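Local coordinates for agglutinin alpha chain (Artocarpus integer, PDB 4R6R), which is a galactose-specific plant lectin that binds the T-antigen disaccharide Gal-beta1,3-GalNAc and recognises human IgA-1, at residues Ile12-Thr23 with Gly50-Phe60; Tyr64-Thr72 with Val98-Ile108. One frame throughout, in Å; residues are numbered along the deposited sequence.

Contact 1: residues Ile12-Thr23 with Gly50-Phe60. With EDO (1,2-ethanediol), chain J.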
loop_
_atom_site.group_PDB
_atom_site.type_symbol
_atom_site.label_atom_id
_atom_site.label_comp_id
_atom_site.label_asym_id
_atom_site.label_seq_id
_atom_site.Cartn_x
_atom_site.Cartn_y
_atom_site.Cartn_z
ATOM N N ILE A 12 -15.738 3.121 5.591
ATOM C CA ILE A 12 -16.602 3.875 6.531
ATOM C C ILE A 12 -18.049 3.664 6.155
ATOM O O ILE A 12 -18.478 3.822 5.002
ATOM C CB ILE A 12 -16.276 5.385 6.566
ATOM C CG1 ILE A 12 -14.854 5.541 7.142
ATOM C CG2 ILE A 12 -17.279 6.140 7.424
ATOM C CD1 ILE A 12 -14.312 6.950 6.938
ATOM N N ARG A 13 -18.847 3.215 7.129
ATOM C CA ARG A 13 -20.289 3.062 6.925
ATOM C C ARG A 13 -21.113 4.227 7.460
ATOM O O ARG A 13 -22.102 4.585 6.843
ATOM C CB ARG A 13 -20.804 1.746 7.560
ATOM C CG ARG A 13 -20.320 0.551 6.723
ATOM C CD ARG A 13 -20.547 -0.753 7.551
ATOM N NE ARG A 13 -20.263 -1.970 6.730
ATOM C CZ ARG A 13 -21.139 -2.543 5.904
ATOM N NH1 ARG A 13 -20.762 -3.637 5.237
ATOM N NH2 ARG A 13 -22.395 -2.071 5.821
ATOM N N GLU A 14 -20.770 4.786 8.602
ATOM C CA GLU A 14 -21.574 5.846 9.204
ATOM C C GLU A 14 -20.708 6.635 10.152
ATOM O O GLU A 14 -19.767 6.109 10.818
ATOM C CB GLU A 14 -22.705 5.162 9.989
ATOM C CG GLU A 14 -23.677 6.111 10.661
ATOM C CD GLU A 14 -24.797 5.296 11.311
ATOM O OE1 GLU A 14 -25.728 4.880 10.564
ATOM O OE2 GLU A 14 -24.786 5.066 12.532
ATOM N N ILE A 15 -20.996 7.942 10.211
ATOM C CA ILE A 15 -20.307 8.800 11.213
ATOM C C ILE A 15 -21.418 9.420 12.065
ATOM O O ILE A 15 -22.423 9.947 11.521
ATOM C CB ILE A 15 -19.542 9.899 10.506
ATOM C CG1 ILE A 15 -18.339 9.274 9.760
ATOM C CG2 ILE A 15 -18.942 10.813 11.525
ATOM C CD1 ILE A 15 -17.532 10.236 8.892
ATOM N N ASN A 16 -21.259 9.292 13.362
ATOM C CA ASN A 16 -22.181 9.914 14.318
ATOM C C ASN A 16 -21.409 10.967 15.129
ATOM O O ASN A 16 -20.520 10.634 15.894
ATOM C CB ASN A 16 -22.732 8.857 15.244
ATOM C CG ASN A 16 -23.630 7.895 14.534
ATOM O OD1 ASN A 16 -24.764 8.208 14.207
ATOM N ND2 ASN A 16 -23.124 6.723 14.310
ATOM N N LEU A 17 -21.738 12.243 14.930
ATOM C CA LEU A 17 -21.009 13.294 15.633
ATOM C C LEU A 17 -22.024 14.277 16.211
ATOM O O LEU A 17 -23.252 14.200 15.923
ATOM C CB LEU A 17 -19.980 13.993 14.737
ATOM C CG LEU A 17 -20.549 14.800 13.563
ATOM C CD1 LEU A 17 -20.976 16.200 14.015
ATOM C CD2 LEU A 17 -19.458 14.977 12.513
ATOM N N SER A 18 -21.545 15.056 17.164
ATOM C CA SER A 18 -22.412 16.104 17.694
ATOM C C SER A 18 -21.703 17.413 17.568
ATOM O O SER A 18 -20.483 17.487 17.467
ATOM C CB SER A 18 -22.896 15.773 19.068
ATOM O OG SER A 18 -21.842 15.956 20.021
ATOM N N TYR A 19 -22.480 18.504 17.558
ATOM C CA TYR A 19 -21.929 19.840 17.375
ATOM C C TYR A 19 -22.821 20.879 17.975
ATOM O O TYR A 19 -23.959 20.622 18.349
ATOM C CB TYR A 19 -21.781 20.139 15.852
ATOM C CG TYR A 19 -23.129 20.250 15.139
ATOM C CD1 TYR A 19 -23.737 19.104 14.648
ATOM C CD2 TYR A 19 -23.829 21.479 14.986
ATOM C CE1 TYR A 19 -24.996 19.157 14.050
ATOM C CE2 TYR A 19 -25.072 21.518 14.356
ATOM C CZ TYR A 19 -25.604 20.341 13.876
ATOM O OH TYR A 19 -26.871 20.340 13.241
ATOM N N ASN A 20 -22.226 22.057 18.164
ATOM C CA ASN A 20 -22.985 23.208 18.701
ATOM C C ASN A 20 -22.740 24.350 17.707
ATOM O O ASN A 20 -21.612 24.595 17.300
ATOM C CB ASN A 20 -22.473 23.491 20.102
ATOM C CG ASN A 20 -23.265 24.569 20.826
ATOM O OD1 ASN A 20 -23.358 25.676 20.337
ATOM N ND2 ASN A 20 -23.731 24.268 22.068
ATOM N N LYS A 21 -23.839 25.038 17.313
ATOM C CA LYS A 21 -23.767 26.073 16.339
ATOM C C LYS A 21 -23.143 27.381 16.870
ATOM O O LYS A 21 -22.973 28.305 16.104
ATOM C CB LYS A 21 -25.196 26.355 15.822
ATOM C CG LYS A 21 -25.862 25.149 15.148
ATOM C CD LYS A 21 -27.287 25.576 14.757
ATOM C CE LYS A 21 -27.946 24.419 13.961
ATOM N NZ LYS A 21 -29.352 24.781 13.627
ATOM N N GLU A 22 -22.752 27.410 18.145
ATOM C CA GLU A 22 -22.026 28.533 18.668
ATOM C C GLU A 22 -20.646 28.188 19.100
ATOM O O GLU A 22 -19.859 29.120 19.383
ATOM C CB GLU A 22 -22.749 29.243 19.820
ATOM C CG GLU A 22 -24.122 29.787 19.371
ATOM C CD GLU A 22 -24.794 30.668 20.399
ATOM O OE1 GLU A 22 -24.193 30.826 21.488
ATOM O OE2 GLU A 22 -25.935 31.146 20.155
ATOM N N THR A 23 -20.275 26.894 19.106
ATOM C CA THR A 23 -18.909 26.587 19.597
ATOM C C THR A 23 -18.115 25.750 18.595
ATOM O O THR A 23 -17.334 26.311 17.837
ATOM C CB THR A 23 -18.940 25.930 20.986
ATOM O OG1 THR A 23 -19.818 24.802 21.006
ATOM C CG2 THR A 23 -19.488 26.957 22.049
ATOM N N GLY A 50 -25.053 19.282 25.724
ATOM C CA GLY A 50 -25.661 20.432 25.063
ATOM C C GLY A 50 -25.441 20.456 23.537
ATOM O O GLY A 50 -25.780 21.470 22.858
ATOM N N PHE A 51 -24.887 19.364 23.003
ATOM C CA PHE A 51 -24.647 19.307 21.561
ATOM C C PHE A 51 -25.840 18.755 20.763
ATOM O O PHE A 51 -26.688 18.046 21.330
ATOM C CB PHE A 51 -23.444 18.439 21.264
ATOM C CG PHE A 51 -22.165 18.966 21.843
ATOM C CD1 PHE A 51 -21.449 19.929 21.170
ATOM C CD2 PHE A 51 -21.672 18.484 23.046
ATOM C CE1 PHE A 51 -20.255 20.431 21.651
ATOM C CE2 PHE A 51 -20.462 18.961 23.538
ATOM C CZ PHE A 51 -19.768 19.958 22.877
ATOM N N THR A 52 -25.907 19.085 19.481
ATOM C CA THR A 52 -26.888 18.495 18.549
ATOM C C THR A 52 -26.283 17.289 17.832
ATOM O O THR A 52 -25.232 17.459 17.220
ATOM C CB THR A 52 -27.191 19.567 17.523
ATOM O OG1 THR A 52 -27.858 20.631 18.241
ATOM C CG2 THR A 52 -28.146 19.086 16.440
ATOM N N PRO A 53 -26.890 16.121 17.951
ATOM C CA PRO A 53 -26.337 14.960 17.215
ATOM C C PRO A 53 -26.759 14.926 15.767
ATOM O O PRO A 53 -27.818 15.382 15.349
ATOM C CB PRO A 53 -27.006 13.761 17.915
ATOM C CG PRO A 53 -28.358 14.324 18.389
ATOM C CD PRO A 53 -27.966 15.692 18.883
ATOM N N VAL A 54 -25.869 14.376 14.955
ATOM C CA VAL A 54 -26.197 14.136 13.555
ATOM C C VAL A 54 -25.639 12.756 13.143
ATOM O O VAL A 54 -24.544 12.337 13.567
ATOM C CB VAL A 54 -25.729 15.244 12.609
ATOM C CG1 VAL A 54 -24.242 15.342 12.605
ATOM C CG2 VAL A 54 -26.238 14.990 11.173
ATOM N N LYS A 55 -26.434 12.041 12.317
ATOM C CA LYS A 55 -26.040 10.707 11.885
ATOM C C LYS A 55 -25.814 10.794 10.384
ATOM O O LYS A 55 -26.755 11.167 9.644
ATOM C CB LYS A 55 -27.157 9.691 12.171
ATOM C CG LYS A 55 -26.767 8.267 11.799
ATOM C CD LYS A 55 -27.981 7.352 11.940
ATOM C CE LYS A 55 -28.239 7.065 13.411
ATOM N NZ LYS A 55 -27.024 6.428 14.003
ATOM N N ILE A 56 -24.581 10.507 9.938
ATOM C CA ILE A 56 -24.256 10.535 8.491
ATOM C C ILE A 56 -24.154 9.075 8.107
ATOM O O ILE A 56 -23.151 8.384 8.324
ATOM C CB ILE A 56 -22.916 11.232 8.280
ATOM C CG1 ILE A 56 -23.024 12.670 8.826
ATOM C CG2 ILE A 56 -22.414 11.093 6.814
ATOM C CD1 ILE A 56 -21.689 13.352 9.043
ATOM N N SER A 57 -25.177 8.590 7.446
ATOM C CA SER A 57 -25.260 7.207 7.070
ATOM C C SER A 57 -24.915 7.058 5.596
ATOM O O SER A 57 -25.693 7.438 4.720
ATOM C CB SER A 57 -26.710 6.662 7.310
ATOM O OG SER A 57 -26.967 6.601 8.697
ATOM N N LEU A 58 -23.743 6.500 5.290
ATOM C CA LEU A 58 -23.304 6.439 3.900
ATOM C C LEU A 58 -23.821 5.183 3.242
ATOM O O LEU A 58 -23.925 4.140 3.888
ATOM C CB LEU A 58 -21.790 6.363 3.802
ATOM C CG LEU A 58 -21.124 7.578 4.505
ATOM C CD1 LEU A 58 -19.591 7.505 4.316
ATOM C CD2 LEU A 58 -21.627 8.913 3.921
ATOM N N ASP A 59 -24.051 5.281 1.929
ATOM C CA ASP A 59 -24.504 4.105 1.167
ATOM C C ASP A 59 -23.262 3.275 0.796
ATOM O O ASP A 59 -22.820 3.234 -0.348
ATOM C CB ASP A 59 -25.308 4.570 -0.094
ATOM C CG ASP A 59 -25.793 3.387 -0.946
ATOM O OD1 ASP A 59 -25.826 2.262 -0.414
ATOM O OD2 ASP A 59 -26.153 3.603 -2.126
ATOM N N PHE A 60 -22.627 2.676 1.814
ATOM C CA PHE A 60 -21.399 1.902 1.611
ATOM C C PHE A 60 -21.796 0.610 0.863
ATOM O O PHE A 60 -22.861 0.018 1.126
ATOM C CB PHE A 60 -20.800 1.576 2.954
ATOM C CG PHE A 60 -19.636 0.647 2.896
ATOM C CD1 PHE A 60 -18.327 1.114 2.736
ATOM C CD2 PHE A 60 -19.830 -0.734 3.035
ATOM C CE1 PHE A 60 -17.271 0.246 2.612
ATOM C CE2 PHE A 60 -18.732 -1.600 2.988
ATOM C CZ PHE A 60 -17.438 -1.118 2.780
HETATM C C1 EDO J . -29.981 10.743 9.697
HETATM O O1 EDO J . -29.426 9.465 9.333
HETATM C C2 EDO J . -31.302 10.539 10.439
HETATM O O2 EDO J . -31.067 10.210 11.820
HETATM O O HOH W 1 -24.526 3.082 6.468
HETATM O O HOH W 2 -26.116 10.087 15.715
#
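Strands 14-19 and 52-57 run antiparallel, their axes 4.6 Å apart at closest approach, with paired backbone bonds at Ile15-Ile56, Leu17-Val54 and Tyr19-Thr52; Leu58 N adds one more to Arg13 O. One face of the pair is polar. Glu14 reaches out fully extended, CG anti to the backbone N (chi1 -178°), and its carboxylate arrives between two partners: OE1 takes the hydroxyl of Ser57 (OG to OE1 2.8 Å), while OE2 forms a salt bridge with Lys55 NZ at 3.0 Å, met from above the carboxylate plane. Lys55 lies alongside Asn16 and folds back at its last two torsions, which lets NZ also donate to Asn16 OD1 at 2.9 Å. Asn16 ND2 in turn donates to Glu14 OE2, on its anti side, and to Gln29 OE1. Amide, ammonium and carboxylate thus restrain one another's orientation, a fitting use of polar residues at partly exposed and exposed positions. The other face is mostly apolar: Leu17 CD1 rests against Val54 CG1 at 3.7 Å, and Thr52 CB sits over a face of the Tyr19 ring in a CH-pi contact. Where the chain turns its corner, the Arg13 guanidinium lays one face over Phe60 CD2, planes 49° apart, while NE pairs with Asp33. Strand 52-57 is the outermost strand of its four-stranded sheet within this chain; strand 25-34 flanks 11-19 on the other side, and Ile15, Leu17 and Ile56 pack inward on Phe86 of strand 78-88.

Contact 2: residues Tyr64-Thr72 with Val98-Ile108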
loop_
_atom_site.group_PDB
_atom_site.type_symbol
_atom_site.label_atom_id
_atom_site.label_comp_id
_atom_site.label_asym_id
_atom_site.label_seq_id
_atom_site.Cartn_x
_atom_site.Cartn_y
_atom_site.Cartn_z
ATOM N N TYR A 64 -18.576 7.072 -0.748
ATOM C CA TYR A 64 -17.408 7.194 0.098
ATOM C C TYR A 64 -16.985 8.647 0.117
ATOM O O TYR A 64 -17.214 9.427 -0.801
ATOM C CB TYR A 64 -16.240 6.299 -0.432
ATOM C CG TYR A 64 -15.888 6.579 -1.868
ATOM C CD1 TYR A 64 -14.991 7.570 -2.206
ATOM C CD2 TYR A 64 -16.558 5.892 -2.905
ATOM C CE1 TYR A 64 -14.699 7.857 -3.543
ATOM C CE2 TYR A 64 -16.275 6.176 -4.227
ATOM C CZ TYR A 64 -15.388 7.162 -4.527
ATOM O OH TYR A 64 -15.098 7.431 -5.848
ATOM N N ILE A 65 -16.298 8.994 1.210
ATOM C CA ILE A 65 -15.803 10.386 1.437
ATOM C C ILE A 65 -14.667 10.717 0.438
ATOM O O ILE A 65 -13.738 9.941 0.291
ATOM C CB ILE A 65 -15.363 10.588 2.887
ATOM C CG1 ILE A 65 -16.584 10.445 3.802
ATOM C CG2 ILE A 65 -14.685 11.964 3.063
ATOM C CD1 ILE A 65 -16.190 10.136 5.260
ATOM N N MET A 66 -14.819 11.869 -0.197
ATOM C CA MET A 66 -13.826 12.441 -1.126
ATOM C C MET A 66 -13.084 13.635 -0.557
ATOM O O MET A 66 -12.014 14.004 -1.005
ATOM C CB MET A 66 -14.500 12.786 -2.483
ATOM C CG MET A 66 -15.012 11.542 -3.206
ATOM S SD MET A 66 -15.801 12.037 -4.788
ATOM C CE MET A 66 -14.415 12.571 -5.847
ATOM N N GLU A 67 -13.670 14.322 0.424
ATOM C CA GLU A 67 -12.998 15.478 1.019
ATOM C C GLU A 67 -13.523 15.670 2.414
ATOM O O GLU A 67 -14.746 15.601 2.617
ATOM C CB GLU A 67 -13.244 16.803 0.233
ATOM C CG GLU A 67 -12.462 17.983 0.829
ATOM C CD GLU A 67 -12.460 19.232 -0.038
ATOM O OE1 GLU A 67 -12.987 19.190 -1.172
ATOM O OE2 GLU A 67 -11.914 20.258 0.382
ATOM N N VAL A 68 -12.604 15.866 3.363
ATOM C CA VAL A 68 -12.996 16.345 4.702
ATOM C C VAL A 68 -12.485 17.732 4.813
ATOM O O VAL A 68 -11.306 17.990 4.529
ATOM C CB VAL A 68 -12.388 15.461 5.792
ATOM C CG1 VAL A 68 -12.731 16.039 7.162
ATOM C CG2 VAL A 68 -12.869 14.021 5.594
ATOM N N SER A 69 -13.322 18.682 5.249
ATOM C CA SER A 69 -12.797 20.048 5.426
ATOM C C SER A 69 -13.440 20.627 6.690
ATOM O O SER A 69 -14.317 20.023 7.313
ATOM C CB SER A 69 -13.105 20.978 4.251
ATOM O OG SER A 69 -14.500 21.040 4.049
ATOM N N GLY A 70 -12.911 21.768 7.104
ATOM C CA GLY A 70 -13.482 22.381 8.319
ATOM C C GLY A 70 -12.657 23.566 8.718
ATOM O O GLY A 70 -11.922 24.191 7.912
ATOM N N TYR A 71 -12.886 23.982 9.960
ATOM C CA TYR A 71 -12.169 25.097 10.558
ATOM C C TYR A 71 -11.644 24.773 11.892
ATOM O O TYR A 71 -12.311 24.034 12.649
ATOM C CB TYR A 71 -13.174 26.318 10.734
ATOM C CG TYR A 71 -13.475 27.023 9.467
ATOM C CD1 TYR A 71 -14.444 26.538 8.578
ATOM C CD2 TYR A 71 -12.800 28.201 9.124
ATOM C CE1 TYR A 71 -14.693 27.174 7.342
ATOM C CE2 TYR A 71 -13.007 28.811 7.894
ATOM C CZ TYR A 71 -13.963 28.326 7.028
ATOM O OH TYR A 71 -14.228 28.985 5.822
ATOM N N THR A 72 -10.470 25.329 12.235
ATOM C CA THR A 72 -9.958 25.243 13.597
ATOM C C THR A 72 -9.870 26.639 14.187
ATOM O O THR A 72 -9.694 27.623 13.446
ATOM C CB THR A 72 -8.607 24.547 13.696
ATOM O OG1 THR A 72 -7.650 25.322 13.000
ATOM C CG2 THR A 72 -8.633 23.174 13.069
ATOM N N VAL A 98 -19.203 25.624 13.715
ATOM C CA VAL A 98 -19.056 27.023 13.407
ATOM C C VAL A 98 -17.956 27.195 12.369
ATOM O O VAL A 98 -16.772 26.809 12.623
ATOM C CB VAL A 98 -18.695 27.827 14.674
ATOM C CG1 VAL A 98 -18.420 29.295 14.347
ATOM C CG2 VAL A 98 -19.795 27.673 15.702
ATOM N N THR A 99 -18.322 27.800 11.250
ATOM C CA THR A 99 -17.331 27.959 10.184
ATOM C C THR A 99 -16.504 29.226 10.326
ATOM O O THR A 99 -16.573 30.121 9.472
ATOM C CB THR A 99 -18.015 27.874 8.819
ATOM O OG1 THR A 99 -19.159 28.768 8.811
ATOM C CG2 THR A 99 -18.536 26.445 8.568
ATOM N N SER A 100 -15.732 29.245 11.390
ATOM C CA SER A 100 -14.922 30.401 11.735
ATOM C C SER A 100 -13.582 29.931 12.159
ATOM O O SER A 100 -13.441 28.894 12.808
ATOM C CB SER A 100 -15.520 31.113 12.963
ATOM O OG SER A 100 -16.621 31.870 12.516
ATOM N N GLY A 101 -12.589 30.740 11.790
ATOM C CA GLY A 101 -11.228 30.558 12.203
ATOM C C GLY A 101 -10.348 30.237 11.003
ATOM O O GLY A 101 -10.456 30.891 9.967
ATOM N N THR A 102 -9.486 29.233 11.158
ATOM C CA THR A 102 -8.517 28.866 10.096
ATOM C C THR A 102 -9.067 27.653 9.338
ATOM O O THR A 102 -9.241 26.603 9.947
ATOM C CB THR A 102 -7.175 28.490 10.727
ATOM O OG1 THR A 102 -6.679 29.586 11.525
ATOM C CG2 THR A 102 -6.111 28.188 9.678
ATOM N N PRO A 103 -9.296 27.773 8.022
ATOM C CA PRO A 103 -9.769 26.618 7.266
ATOM C C PRO A 103 -8.677 25.572 7.107
ATOM O O PRO A 103 -7.470 25.863 7.160
ATOM C CB PRO A 103 -10.136 27.203 5.917
ATOM C CG PRO A 103 -9.159 28.352 5.744
ATOM C CD PRO A 103 -9.029 28.928 7.137
ATOM N N PHE A 104 -9.147 24.324 6.983
ATOM C CA PHE A 104 -8.304 23.190 6.502
ATOM C C PHE A 104 -9.140 22.352 5.586
ATOM O O PHE A 104 -10.385 22.340 5.565
ATOM C CB PHE A 104 -7.720 22.361 7.666
ATOM C CG PHE A 104 -8.754 21.572 8.379
ATOM C CD1 PHE A 104 -9.071 20.262 7.932
ATOM C CD2 PHE A 104 -9.474 22.127 9.441
ATOM C CE1 PHE A 104 -10.095 19.548 8.531
ATOM C CE2 PHE A 104 -10.477 21.375 10.073
ATOM C CZ PHE A 104 -10.785 20.094 9.590
ATOM N N ASN A 105 -8.423 21.618 4.737
ATOM C CA ASN A 105 -9.092 20.669 3.858
ATOM C C ASN A 105 -8.181 19.527 3.443
ATOM O O ASN A 105 -6.960 19.729 3.201
ATOM C CB ASN A 105 -9.744 21.306 2.659
ATOM C CG ASN A 105 -8.741 21.857 1.690
ATOM O OD1 ASN A 105 -8.924 21.717 0.486
ATOM N ND2 ASN A 105 -7.692 22.525 2.188
ATOM N N LEU A 106 -8.771 18.341 3.464
ATOM C CA LEU A 106 -8.088 17.142 2.950
ATOM C C LEU A 106 -8.980 16.598 1.856
ATOM O O LEU A 106 -9.851 15.790 2.131
ATOM C CB LEU A 106 -7.865 16.118 4.085
ATOM C CG LEU A 106 -6.932 14.908 3.815
ATOM C CD1 LEU A 106 -7.461 13.783 2.976
ATOM C CD2 LEU A 106 -5.563 15.321 3.296
ATOM N N PRO A 107 -8.752 16.989 0.592
ATOM C CA PRO A 107 -9.382 16.378 -0.596
ATOM C C PRO A 107 -8.560 15.140 -0.989
ATOM O O PRO A 107 -7.341 15.089 -0.765
ATOM C CB PRO A 107 -9.266 17.444 -1.680
ATOM C CG PRO A 107 -8.434 18.507 -1.106
ATOM C CD PRO A 107 -7.832 18.075 0.195
ATOM N N ILE A 108 -9.263 14.117 -1.430
ATOM C CA ILE A 108 -8.620 12.845 -1.851
ATOM C C ILE A 108 -8.916 12.617 -3.333
ATOM O O ILE A 108 -10.060 12.560 -3.762
ATOM C CB ILE A 108 -9.128 11.663 -1.011
ATOM C CG1 ILE A 108 -8.823 11.931 0.477
ATOM C CG2 ILE A 108 -8.465 10.361 -1.500
ATOM C CD1 ILE A 108 -9.627 11.090 1.406
HETATM O O HOH W 3 -11.868 15.001 -3.819
HETATM O O HOH W 4 -7.021 24.652 10.463
#
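Gly70 and Phe104 face each other in an antiparallel ladder of one four-stranded sheet of the beta-prism fold (type I). Strand 102-108 is outermost within this chain, but a strand of a bound peptide chain continues the sheet at Ile108. Backbone hydrogen bonds hold the strands together. Val68-Leu106, Gly70-Phe104 and Thr72-Thr102 are hydrogen-bonded pairs, and Ile108 N bonds to Met66 O, within the classic beta bulge that Met66 and Glu67 form opposite Lys87. Pro103 and Pro107 occupy non-hydrogen-bonded positions, where their missing N-H costs this ladder nothing.

Aromatic packing dominates the side chains. Phe104 has CG between its backbone N and carbonyl carbon (chi1 70°), which swings the ring across the neighbouring strand: one face covers Gly70 N, and CE2 comes to 3.4 Å from Gly70 C. Gly70, with no side chain on this face, leaves the room that the Phe104 ring takes up. On the other side of the sheet, the Tyr71 ring is sandwiched. The peptide between Thr99 and Ser100 lies over one face, Thr99 C above the ring centre, while Pro103 covers the opposite face, its CB 3.8 Å from Tyr71 CE2. The flat, broad ring thereby ties the 98-101 turn to the strand pair.

Among apolar residues, Val68 packs inward on Phe127 and Met129 of strand 124-132; Leu106 also touches Met129, and in addition meets Leu106 of a second subunit. Toward the other end, the extended Glu67 chain runs over Pro107, its CD 4.0 Å from Pro107 CB. One water links the Thr72 hydroxyl to Thr102 O; another donates to both Met66 O and Ile108 O, at 3.0 Å from each.

Overall arrangement
From the N terminus, strand 11-19 leads through strands 25-34 and 37-40 before 52-57 returns to pair with it, and contact 1 closes that excursion. A short connection then leads into strand 65-75, the next strand in the chain, which goes out through 78-88 and 92-97 and comes back as 102-108, where contact 2 closes the second. The two closures follow in series, neither nested nor crossed, and each joins the first strand of a four-stranded sheet to its fourth, in the same 3-2-1-4 order: two sheets of the prism built alike. Their centres lie 15 Å apart, yet they touch through Ile15 and Ile65 and where Val98 meets the turn at Lys21-Thr23.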